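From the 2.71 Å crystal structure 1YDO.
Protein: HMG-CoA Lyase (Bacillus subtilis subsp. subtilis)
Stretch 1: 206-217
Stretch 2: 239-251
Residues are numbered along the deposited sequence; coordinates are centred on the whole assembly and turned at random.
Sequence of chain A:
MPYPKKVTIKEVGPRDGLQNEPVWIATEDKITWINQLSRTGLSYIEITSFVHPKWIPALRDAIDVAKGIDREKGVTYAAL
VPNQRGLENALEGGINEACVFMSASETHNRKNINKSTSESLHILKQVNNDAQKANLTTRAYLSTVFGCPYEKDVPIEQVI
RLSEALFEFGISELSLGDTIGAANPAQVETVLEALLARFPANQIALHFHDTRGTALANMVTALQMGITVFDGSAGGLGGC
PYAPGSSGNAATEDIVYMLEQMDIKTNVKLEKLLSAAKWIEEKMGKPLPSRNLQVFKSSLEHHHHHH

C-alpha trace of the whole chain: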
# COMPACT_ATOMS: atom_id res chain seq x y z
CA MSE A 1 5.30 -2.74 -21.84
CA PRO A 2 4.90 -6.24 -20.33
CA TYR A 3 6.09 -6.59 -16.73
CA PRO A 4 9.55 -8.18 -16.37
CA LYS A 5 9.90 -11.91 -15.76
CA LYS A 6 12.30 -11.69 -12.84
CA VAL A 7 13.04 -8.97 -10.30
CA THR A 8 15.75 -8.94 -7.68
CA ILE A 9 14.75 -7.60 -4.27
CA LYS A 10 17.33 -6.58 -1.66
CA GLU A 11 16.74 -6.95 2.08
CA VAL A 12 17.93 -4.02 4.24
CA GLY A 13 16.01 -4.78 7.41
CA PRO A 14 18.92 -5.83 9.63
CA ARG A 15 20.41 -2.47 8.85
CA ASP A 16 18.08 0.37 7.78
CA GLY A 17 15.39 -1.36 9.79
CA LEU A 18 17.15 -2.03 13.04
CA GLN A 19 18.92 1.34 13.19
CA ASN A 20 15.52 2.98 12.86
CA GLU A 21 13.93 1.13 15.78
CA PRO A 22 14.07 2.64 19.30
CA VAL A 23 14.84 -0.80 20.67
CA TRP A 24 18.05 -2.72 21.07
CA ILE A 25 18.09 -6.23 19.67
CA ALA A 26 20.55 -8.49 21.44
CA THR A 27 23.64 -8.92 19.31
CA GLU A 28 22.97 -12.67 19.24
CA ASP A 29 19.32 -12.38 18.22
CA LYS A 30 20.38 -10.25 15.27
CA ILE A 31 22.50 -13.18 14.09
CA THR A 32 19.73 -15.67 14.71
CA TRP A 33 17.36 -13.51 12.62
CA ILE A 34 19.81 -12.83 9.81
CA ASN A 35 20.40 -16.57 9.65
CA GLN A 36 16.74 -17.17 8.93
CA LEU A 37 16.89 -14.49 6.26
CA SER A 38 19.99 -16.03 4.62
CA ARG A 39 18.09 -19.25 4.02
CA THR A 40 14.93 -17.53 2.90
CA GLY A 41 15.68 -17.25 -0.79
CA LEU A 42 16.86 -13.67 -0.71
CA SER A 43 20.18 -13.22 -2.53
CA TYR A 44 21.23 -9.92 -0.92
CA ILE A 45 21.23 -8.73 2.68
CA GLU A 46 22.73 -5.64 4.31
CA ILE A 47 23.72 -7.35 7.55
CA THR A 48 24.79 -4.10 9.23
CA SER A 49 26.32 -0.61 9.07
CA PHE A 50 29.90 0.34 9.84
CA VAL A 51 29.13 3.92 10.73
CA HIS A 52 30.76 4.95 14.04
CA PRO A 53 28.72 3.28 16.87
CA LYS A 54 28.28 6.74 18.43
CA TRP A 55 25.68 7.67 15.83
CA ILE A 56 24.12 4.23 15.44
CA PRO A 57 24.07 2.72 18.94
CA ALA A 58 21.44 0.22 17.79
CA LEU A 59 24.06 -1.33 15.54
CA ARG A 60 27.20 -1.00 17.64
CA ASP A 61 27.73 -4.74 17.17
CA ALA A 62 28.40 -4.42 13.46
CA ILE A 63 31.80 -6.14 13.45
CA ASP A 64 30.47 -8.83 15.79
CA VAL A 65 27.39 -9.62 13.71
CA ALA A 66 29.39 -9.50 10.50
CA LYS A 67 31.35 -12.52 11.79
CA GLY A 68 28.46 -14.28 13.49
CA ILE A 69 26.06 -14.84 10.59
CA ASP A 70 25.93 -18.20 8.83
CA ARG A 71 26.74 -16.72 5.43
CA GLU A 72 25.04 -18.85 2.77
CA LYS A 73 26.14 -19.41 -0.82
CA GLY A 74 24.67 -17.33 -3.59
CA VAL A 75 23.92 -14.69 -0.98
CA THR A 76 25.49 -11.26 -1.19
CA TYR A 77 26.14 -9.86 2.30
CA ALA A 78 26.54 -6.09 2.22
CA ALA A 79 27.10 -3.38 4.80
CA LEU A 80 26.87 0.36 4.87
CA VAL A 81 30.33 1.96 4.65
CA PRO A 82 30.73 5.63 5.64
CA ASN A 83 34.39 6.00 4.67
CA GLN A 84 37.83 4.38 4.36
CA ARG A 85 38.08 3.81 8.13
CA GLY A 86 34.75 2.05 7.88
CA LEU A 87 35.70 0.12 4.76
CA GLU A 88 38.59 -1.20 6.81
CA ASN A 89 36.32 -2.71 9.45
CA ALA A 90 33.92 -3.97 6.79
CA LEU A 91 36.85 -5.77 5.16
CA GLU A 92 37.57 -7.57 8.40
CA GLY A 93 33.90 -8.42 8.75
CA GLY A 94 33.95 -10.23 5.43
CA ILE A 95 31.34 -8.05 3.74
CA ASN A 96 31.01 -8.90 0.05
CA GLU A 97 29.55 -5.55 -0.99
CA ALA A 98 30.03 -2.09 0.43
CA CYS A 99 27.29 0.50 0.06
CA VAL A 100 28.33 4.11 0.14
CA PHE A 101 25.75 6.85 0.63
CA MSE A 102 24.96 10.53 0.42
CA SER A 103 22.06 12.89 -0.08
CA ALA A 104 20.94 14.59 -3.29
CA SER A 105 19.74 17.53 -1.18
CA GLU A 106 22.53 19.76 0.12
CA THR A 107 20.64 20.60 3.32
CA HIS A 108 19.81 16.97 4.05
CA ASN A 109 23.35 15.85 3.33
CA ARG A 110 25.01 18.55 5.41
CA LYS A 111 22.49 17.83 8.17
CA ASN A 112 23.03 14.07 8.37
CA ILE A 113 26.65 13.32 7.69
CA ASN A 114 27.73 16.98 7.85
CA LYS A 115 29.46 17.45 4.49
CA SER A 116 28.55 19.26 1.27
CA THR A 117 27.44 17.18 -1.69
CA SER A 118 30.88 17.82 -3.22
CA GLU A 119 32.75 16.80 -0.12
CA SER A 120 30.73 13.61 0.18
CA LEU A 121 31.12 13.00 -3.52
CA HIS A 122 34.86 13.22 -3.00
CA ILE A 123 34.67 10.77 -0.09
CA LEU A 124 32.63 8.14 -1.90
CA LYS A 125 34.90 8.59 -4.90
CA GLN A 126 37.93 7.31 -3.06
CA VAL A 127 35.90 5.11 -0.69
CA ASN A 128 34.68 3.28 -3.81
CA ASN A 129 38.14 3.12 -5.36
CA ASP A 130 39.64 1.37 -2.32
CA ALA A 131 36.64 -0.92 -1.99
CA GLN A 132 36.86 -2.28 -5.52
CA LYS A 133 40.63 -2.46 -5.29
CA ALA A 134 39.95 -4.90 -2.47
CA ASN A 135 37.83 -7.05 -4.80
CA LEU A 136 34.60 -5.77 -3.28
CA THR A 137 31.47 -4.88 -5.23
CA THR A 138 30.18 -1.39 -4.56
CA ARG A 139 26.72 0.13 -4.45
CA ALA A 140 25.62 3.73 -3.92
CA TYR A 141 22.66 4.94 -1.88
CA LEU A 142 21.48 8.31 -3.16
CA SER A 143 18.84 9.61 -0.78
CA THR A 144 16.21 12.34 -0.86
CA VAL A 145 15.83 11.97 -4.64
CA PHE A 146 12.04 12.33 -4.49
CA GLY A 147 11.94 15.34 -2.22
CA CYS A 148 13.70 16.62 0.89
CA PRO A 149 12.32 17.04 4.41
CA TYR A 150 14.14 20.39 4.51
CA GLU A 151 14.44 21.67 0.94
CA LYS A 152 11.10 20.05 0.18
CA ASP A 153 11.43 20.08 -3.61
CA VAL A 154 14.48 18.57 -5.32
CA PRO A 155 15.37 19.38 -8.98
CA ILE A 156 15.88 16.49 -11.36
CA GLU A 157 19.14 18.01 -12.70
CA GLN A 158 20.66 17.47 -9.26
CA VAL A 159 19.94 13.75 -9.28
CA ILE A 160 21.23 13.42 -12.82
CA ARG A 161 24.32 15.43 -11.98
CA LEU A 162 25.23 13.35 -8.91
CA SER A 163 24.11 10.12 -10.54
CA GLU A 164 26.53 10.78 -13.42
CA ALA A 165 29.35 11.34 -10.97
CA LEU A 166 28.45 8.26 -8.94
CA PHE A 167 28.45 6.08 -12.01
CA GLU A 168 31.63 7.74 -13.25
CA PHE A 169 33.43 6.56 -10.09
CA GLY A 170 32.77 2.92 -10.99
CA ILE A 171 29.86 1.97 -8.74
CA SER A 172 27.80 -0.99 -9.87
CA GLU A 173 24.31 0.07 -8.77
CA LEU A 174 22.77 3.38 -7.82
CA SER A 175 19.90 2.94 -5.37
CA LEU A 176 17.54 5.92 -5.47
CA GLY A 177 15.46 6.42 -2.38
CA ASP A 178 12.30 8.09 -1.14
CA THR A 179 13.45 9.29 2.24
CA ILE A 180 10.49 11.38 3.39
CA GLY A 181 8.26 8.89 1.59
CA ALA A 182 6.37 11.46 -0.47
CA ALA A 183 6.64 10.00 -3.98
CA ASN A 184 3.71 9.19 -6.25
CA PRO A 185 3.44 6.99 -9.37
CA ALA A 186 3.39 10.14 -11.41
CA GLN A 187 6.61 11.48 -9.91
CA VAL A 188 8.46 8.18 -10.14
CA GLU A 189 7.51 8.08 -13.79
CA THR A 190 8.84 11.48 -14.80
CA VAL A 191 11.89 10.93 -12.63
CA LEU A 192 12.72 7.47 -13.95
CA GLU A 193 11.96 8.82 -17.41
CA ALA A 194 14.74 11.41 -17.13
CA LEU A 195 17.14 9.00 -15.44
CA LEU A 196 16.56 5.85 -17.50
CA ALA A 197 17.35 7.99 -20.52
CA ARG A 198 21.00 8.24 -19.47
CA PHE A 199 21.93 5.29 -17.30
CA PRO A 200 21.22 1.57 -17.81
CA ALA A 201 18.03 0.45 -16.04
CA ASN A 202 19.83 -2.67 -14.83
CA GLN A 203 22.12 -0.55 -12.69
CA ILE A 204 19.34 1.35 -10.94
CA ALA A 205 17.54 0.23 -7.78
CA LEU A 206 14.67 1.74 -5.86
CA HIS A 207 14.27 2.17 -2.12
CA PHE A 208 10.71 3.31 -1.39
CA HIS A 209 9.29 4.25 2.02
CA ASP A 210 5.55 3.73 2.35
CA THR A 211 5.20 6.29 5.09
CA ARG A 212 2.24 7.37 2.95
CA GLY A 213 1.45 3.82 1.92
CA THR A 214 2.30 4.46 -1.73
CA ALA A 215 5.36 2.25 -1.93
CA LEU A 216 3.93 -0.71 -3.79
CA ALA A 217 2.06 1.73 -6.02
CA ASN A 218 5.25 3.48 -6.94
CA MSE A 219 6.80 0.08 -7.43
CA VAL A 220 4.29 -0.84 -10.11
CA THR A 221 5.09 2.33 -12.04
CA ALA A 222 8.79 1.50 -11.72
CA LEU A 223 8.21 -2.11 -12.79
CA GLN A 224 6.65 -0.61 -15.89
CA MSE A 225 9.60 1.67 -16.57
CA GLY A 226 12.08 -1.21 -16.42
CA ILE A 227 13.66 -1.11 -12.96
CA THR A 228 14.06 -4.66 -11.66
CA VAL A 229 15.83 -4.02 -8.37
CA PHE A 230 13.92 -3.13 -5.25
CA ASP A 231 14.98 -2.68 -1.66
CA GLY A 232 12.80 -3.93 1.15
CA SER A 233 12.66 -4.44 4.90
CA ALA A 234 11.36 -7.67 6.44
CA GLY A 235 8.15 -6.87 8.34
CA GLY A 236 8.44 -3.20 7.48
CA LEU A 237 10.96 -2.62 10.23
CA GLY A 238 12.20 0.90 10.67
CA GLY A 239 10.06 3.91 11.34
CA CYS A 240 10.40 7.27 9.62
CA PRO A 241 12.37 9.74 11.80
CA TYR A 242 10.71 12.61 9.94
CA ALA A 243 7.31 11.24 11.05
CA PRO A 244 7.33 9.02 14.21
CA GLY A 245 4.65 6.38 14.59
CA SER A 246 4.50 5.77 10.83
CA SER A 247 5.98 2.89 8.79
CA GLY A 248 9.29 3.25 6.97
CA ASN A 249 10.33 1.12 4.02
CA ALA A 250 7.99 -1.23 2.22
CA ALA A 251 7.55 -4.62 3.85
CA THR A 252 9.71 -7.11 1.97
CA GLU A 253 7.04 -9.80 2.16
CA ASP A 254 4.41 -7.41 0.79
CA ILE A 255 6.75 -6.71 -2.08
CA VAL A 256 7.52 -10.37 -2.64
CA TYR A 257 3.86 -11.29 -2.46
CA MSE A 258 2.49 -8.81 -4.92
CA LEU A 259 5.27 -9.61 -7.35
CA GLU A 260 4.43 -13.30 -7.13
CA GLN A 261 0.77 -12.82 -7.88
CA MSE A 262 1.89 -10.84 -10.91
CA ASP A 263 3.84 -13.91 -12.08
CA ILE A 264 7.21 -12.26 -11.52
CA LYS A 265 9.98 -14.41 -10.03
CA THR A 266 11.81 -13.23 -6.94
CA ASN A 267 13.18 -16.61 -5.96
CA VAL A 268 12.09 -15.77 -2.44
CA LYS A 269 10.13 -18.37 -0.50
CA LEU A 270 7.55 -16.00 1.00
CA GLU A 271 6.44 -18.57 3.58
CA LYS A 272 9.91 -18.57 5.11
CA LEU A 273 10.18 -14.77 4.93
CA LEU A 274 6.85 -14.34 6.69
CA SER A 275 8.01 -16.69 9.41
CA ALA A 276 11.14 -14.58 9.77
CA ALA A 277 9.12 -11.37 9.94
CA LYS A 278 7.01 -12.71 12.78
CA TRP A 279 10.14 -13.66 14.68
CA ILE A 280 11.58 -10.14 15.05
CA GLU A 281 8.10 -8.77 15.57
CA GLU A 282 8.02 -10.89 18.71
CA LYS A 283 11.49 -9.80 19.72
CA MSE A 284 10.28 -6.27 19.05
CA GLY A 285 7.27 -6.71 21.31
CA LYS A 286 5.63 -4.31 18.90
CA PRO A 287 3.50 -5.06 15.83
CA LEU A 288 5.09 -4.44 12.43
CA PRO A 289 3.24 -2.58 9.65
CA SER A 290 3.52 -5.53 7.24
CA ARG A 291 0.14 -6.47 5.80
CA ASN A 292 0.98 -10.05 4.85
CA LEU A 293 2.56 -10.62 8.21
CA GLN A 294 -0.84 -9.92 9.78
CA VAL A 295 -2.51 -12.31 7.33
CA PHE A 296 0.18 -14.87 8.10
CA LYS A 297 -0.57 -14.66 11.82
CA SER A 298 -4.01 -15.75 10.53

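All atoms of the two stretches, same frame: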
# COMPACT_ATOMS: atom_id res chain seq x y z
N LEU A 206 15.57 0.83 -6.53
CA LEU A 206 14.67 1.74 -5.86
C LEU A 206 14.40 1.37 -4.41
O LEU A 206 14.13 0.22 -4.08
CB LEU A 206 13.35 1.84 -6.62
CG LEU A 206 13.45 2.66 -7.90
CD1 LEU A 206 12.09 2.67 -8.57
CD2 LEU A 206 13.90 4.07 -7.60
N HIS A 207 14.50 2.36 -3.53
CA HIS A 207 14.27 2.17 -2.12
C HIS A 207 13.09 3.07 -1.74
O HIS A 207 13.29 4.25 -1.47
CB HIS A 207 15.51 2.56 -1.34
CG HIS A 207 15.48 2.12 0.11
ND1 HIS A 207 16.52 2.36 0.97
CD2 HIS A 207 14.54 1.45 0.82
CE1 HIS A 207 16.23 1.85 2.17
NE2 HIS A 207 15.04 1.30 2.10
N PHE A 208 11.88 2.53 -1.75
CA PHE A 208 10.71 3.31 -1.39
C PHE A 208 10.32 3.18 0.08
O PHE A 208 10.51 2.13 0.70
CB PHE A 208 9.52 2.90 -2.25
CG PHE A 208 9.63 3.32 -3.68
CD1 PHE A 208 9.74 4.66 -4.02
CD2 PHE A 208 9.64 2.36 -4.69
CE1 PHE A 208 9.87 5.06 -5.35
CE2 PHE A 208 9.76 2.73 -6.02
CZ PHE A 208 9.87 4.09 -6.36
N HIS A 209 9.76 4.25 0.63
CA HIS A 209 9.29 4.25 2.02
C HIS A 209 7.77 4.44 1.97
O HIS A 209 7.30 5.48 1.50
CB HIS A 209 9.93 5.41 2.80
CG HIS A 209 11.30 5.11 3.31
ND1 HIS A 209 12.09 6.05 3.93
CD2 HIS A 209 12.02 3.96 3.29
CE1 HIS A 209 13.25 5.50 4.27
NE2 HIS A 209 13.23 4.24 3.89
N ASP A 210 6.98 3.48 2.43
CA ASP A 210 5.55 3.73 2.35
C ASP A 210 5.00 4.40 3.58
O ASP A 210 4.02 3.96 4.17
CB ASP A 210 4.74 2.46 2.02
CG ASP A 210 4.77 1.45 3.12
OD1 ASP A 210 5.88 1.19 3.64
OD2 ASP A 210 3.70 0.89 3.46
N THR A 211 5.65 5.50 3.96
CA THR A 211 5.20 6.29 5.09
C THR A 211 3.79 6.79 4.72
O THR A 211 2.97 7.02 5.58
CB THR A 211 6.11 7.48 5.31
OG1 THR A 211 7.43 7.03 5.63
CG2 THR A 211 5.58 8.35 6.43
N ARG A 212 3.54 6.94 3.42
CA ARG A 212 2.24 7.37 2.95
C ARG A 212 1.49 6.21 2.30
O ARG A 212 0.46 6.39 1.65
CB ARG A 212 2.38 8.53 1.96
CG ARG A 212 2.14 9.90 2.58
CD ARG A 212 3.07 10.20 3.74
NE ARG A 212 2.72 11.48 4.37
CZ ARG A 212 3.07 12.67 3.90
NH1 ARG A 212 3.79 12.76 2.79
NH2 ARG A 212 2.69 13.77 4.54
N GLY A 213 2.03 5.02 2.48
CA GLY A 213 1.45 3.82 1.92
C GLY A 213 1.36 3.84 0.41
O GLY A 213 0.40 3.31 -0.15
N THR A 214 2.34 4.41 -0.27
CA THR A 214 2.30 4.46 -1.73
C THR A 214 3.44 3.69 -2.34
O THR A 214 3.60 3.69 -3.56
CB THR A 214 2.30 5.92 -2.26
OG1 THR A 214 3.37 6.64 -1.66
CG2 THR A 214 1.00 6.63 -1.92
N ALA A 215 4.21 3.02 -1.49
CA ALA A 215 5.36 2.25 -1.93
C ALA A 215 5.07 1.28 -3.06
O ALA A 215 5.62 1.40 -4.15
CB ALA A 215 5.95 1.49 -0.77
N LEU A 216 4.25 0.28 -2.78
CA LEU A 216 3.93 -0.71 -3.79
C LEU A 216 3.39 -0.07 -5.05
O LEU A 216 3.68 -0.53 -6.15
CB LEU A 216 2.95 -1.72 -3.21
CG LEU A 216 3.55 -2.99 -2.60
CD1 LEU A 216 4.66 -2.68 -1.65
CD2 LEU A 216 2.45 -3.75 -1.91
N ALA A 217 2.63 1.00 -4.89
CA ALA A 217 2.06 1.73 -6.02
C ALA A 217 3.18 2.29 -6.87
O ALA A 217 3.20 2.16 -8.09
CB ALA A 217 1.18 2.85 -5.53
N GLY A 239 11.02 2.85 11.44
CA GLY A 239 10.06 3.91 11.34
C GLY A 239 10.70 5.10 10.66
O GLY A 239 11.92 5.12 10.47
N CYS A 240 9.89 6.07 10.28
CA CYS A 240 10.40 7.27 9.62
C CYS A 240 10.70 8.32 10.69
O CYS A 240 9.80 8.75 11.41
CB CYS A 240 9.36 7.80 8.62
SG CYS A 240 9.96 9.13 7.55
N PRO A 241 11.97 8.74 10.81
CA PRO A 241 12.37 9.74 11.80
C PRO A 241 11.72 11.09 11.56
O PRO A 241 11.54 11.87 12.50
CB PRO A 241 13.89 9.78 11.66
CG PRO A 241 14.11 9.46 10.23
CD PRO A 241 13.13 8.33 9.99
N TYR A 242 11.36 11.36 10.31
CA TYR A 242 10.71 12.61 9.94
C TYR A 242 9.25 12.59 10.41
O TYR A 242 8.64 13.65 10.62
CB TYR A 242 10.78 12.79 8.41
CG TYR A 242 10.29 14.14 7.91
CD1 TYR A 242 10.82 15.34 8.42
CD2 TYR A 242 9.32 14.23 6.89
CE1 TYR A 242 10.39 16.59 7.93
CE2 TYR A 242 8.89 15.47 6.39
CZ TYR A 242 9.43 16.65 6.92
OH TYR A 242 9.02 17.87 6.42
N ALA A 243 8.69 11.40 10.59
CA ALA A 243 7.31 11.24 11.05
C ALA A 243 7.20 9.99 11.93
O ALA A 243 6.91 8.90 11.44
CB ALA A 243 6.37 11.12 9.86
N PRO A 244 7.41 10.14 13.26
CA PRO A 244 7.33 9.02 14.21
C PRO A 244 5.94 8.39 14.32
O PRO A 244 4.92 9.08 14.27
CB PRO A 244 7.79 9.66 15.53
CG PRO A 244 7.31 11.07 15.39
CD PRO A 244 7.69 11.40 13.96
N GLY A 245 5.91 7.07 14.48
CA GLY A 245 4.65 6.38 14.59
C GLY A 245 4.15 5.89 13.24
O GLY A 245 3.11 5.23 13.17
N SER A 246 4.88 6.20 12.18
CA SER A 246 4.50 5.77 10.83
C SER A 246 5.55 4.81 10.25
O SER A 246 6.73 4.93 10.56
CB SER A 246 4.33 6.99 9.91
OG SER A 246 5.54 7.72 9.79
N SER A 247 5.10 3.88 9.42
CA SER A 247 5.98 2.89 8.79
C SER A 247 7.09 3.51 7.96
O SER A 247 6.98 4.66 7.52
CB SER A 247 5.17 1.91 7.94
OG SER A 247 4.17 2.57 7.19
N GLY A 248 8.17 2.75 7.75
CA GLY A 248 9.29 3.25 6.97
C GLY A 248 9.32 2.67 5.58
O GLY A 248 8.52 3.05 4.72
N ASN A 249 10.24 1.74 5.33
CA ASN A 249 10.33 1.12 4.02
C ASN A 249 9.25 0.07 3.83
O ASN A 249 8.67 -0.43 4.78
CB ASN A 249 11.70 0.47 3.82
CG ASN A 249 12.52 0.46 5.09
OD1 ASN A 249 12.08 -0.05 6.11
ND2 ASN A 249 13.71 1.03 5.02
N ALA A 250 9.00 -0.25 2.57
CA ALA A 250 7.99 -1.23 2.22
C ALA A 250 8.36 -2.59 2.79
O ALA A 250 9.51 -2.99 2.77
CB ALA A 250 7.86 -1.32 0.71
N ALA A 251 7.35 -3.30 3.28
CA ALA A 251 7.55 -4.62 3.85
C ALA A 251 7.99 -5.60 2.78
O ALA A 251 7.26 -5.85 1.83
CB ALA A 251 6.26 -5.09 4.48

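Stretches 206-217 and 239-251 of HMG-CoA lyase meet where the first leaves its strand at H207 and loops toward the helix that starts at A215; together they bury 501 Å² of surface, counting both sides. The backbones touch at a single beta bridge, H209 with N249, where the CA atoms lie 3.9 Å apart. Around it, A250 N donates a weak hydrogen bond to F208 O (3.4 Å), and N249 CA approaches the same F208 O at 3.5 Å in a CA-H...O contact. On the next residues G248 O lies 2.8 Å from D210 N and 3.1 Å from H209 CA. G248 has no side chain, and its carbonyl and backbone lie close against H209.

H207 leaves its backbone sideways, but with chi1 at -167° (t) the ring extends until its end reaches the second stretch. There N249 ND2 donates a hydrogen bond to H207 NE2 (3.2 Å, 152° at the hydrogen), arriving at the ring edge, near its plane, where the nitrogen lone pair lies; NE2 is therefore an acceptor in this pair. N249 holds chi1 at 8°, between the usual wells, with chi2 at 56°, and in this conformation its amide nitrogen lies near two imidazoles, since N249 ND2 is also 3.4 Å from H209 NE2. The H209 ring (chi1 -82°, m) passes obliquely by the N249 backbone, with H209 CD2 3.4 Å from N249 CA, while its ND1 is hydrogen-bonded elsewhere in the structure. F208, between the two histidines, turns the end of its side chain away and contributes mainly its carbonyl.

D210 adopts the p rotamer (chi1 68°), which brings its carboxylate nearer the second stretch. D210 OD1 lies 3.5 Å from A250 CA, but it is also 3.4 Å from N249 O and 3.4 Å from G248 O; these are acceptors facing an acceptor, so neither pair is a hydrogen bond. The D210 main chain does bond: S247 OG, with chi1 at 42° (p), gives a weak hydrogen bond to D210 O (3.3 Å), which also accepts G213 N within its own loop (2.8 Å from N to O).

T211 has the largest area covered in this contact. In its m rotamer (chi1 -63°) the hydroxyl and methyl reach different neighbours: T211 OG1 donates to S247 O (3.1 Å) and lies 3.6 Å from C240 CB, whereas T211 CG2 packs 3.4 Å from S246 OG and 4.5 Å from A243 CB. S247 O also receives a CA-H...O contact from T211 CA at 3.4 Å. Thus hydroxyls from both stretches donate across the gap, T211 OG1 to S247 O and S247 OG, weakly, to D210 O. S246 OG, at chi1 61° (p), is turned back onto A243 O in a very short 2.4 Å hydrogen bond spanning the type II turn.

Past the polar zone the contact becomes apolar. A215 CB meets A250 CB at 3.7 Å, and L216, with chi1 at an off-well -94° and chi2 at 49°, brings L216 CD1 to 4.2 Å from A250 CB.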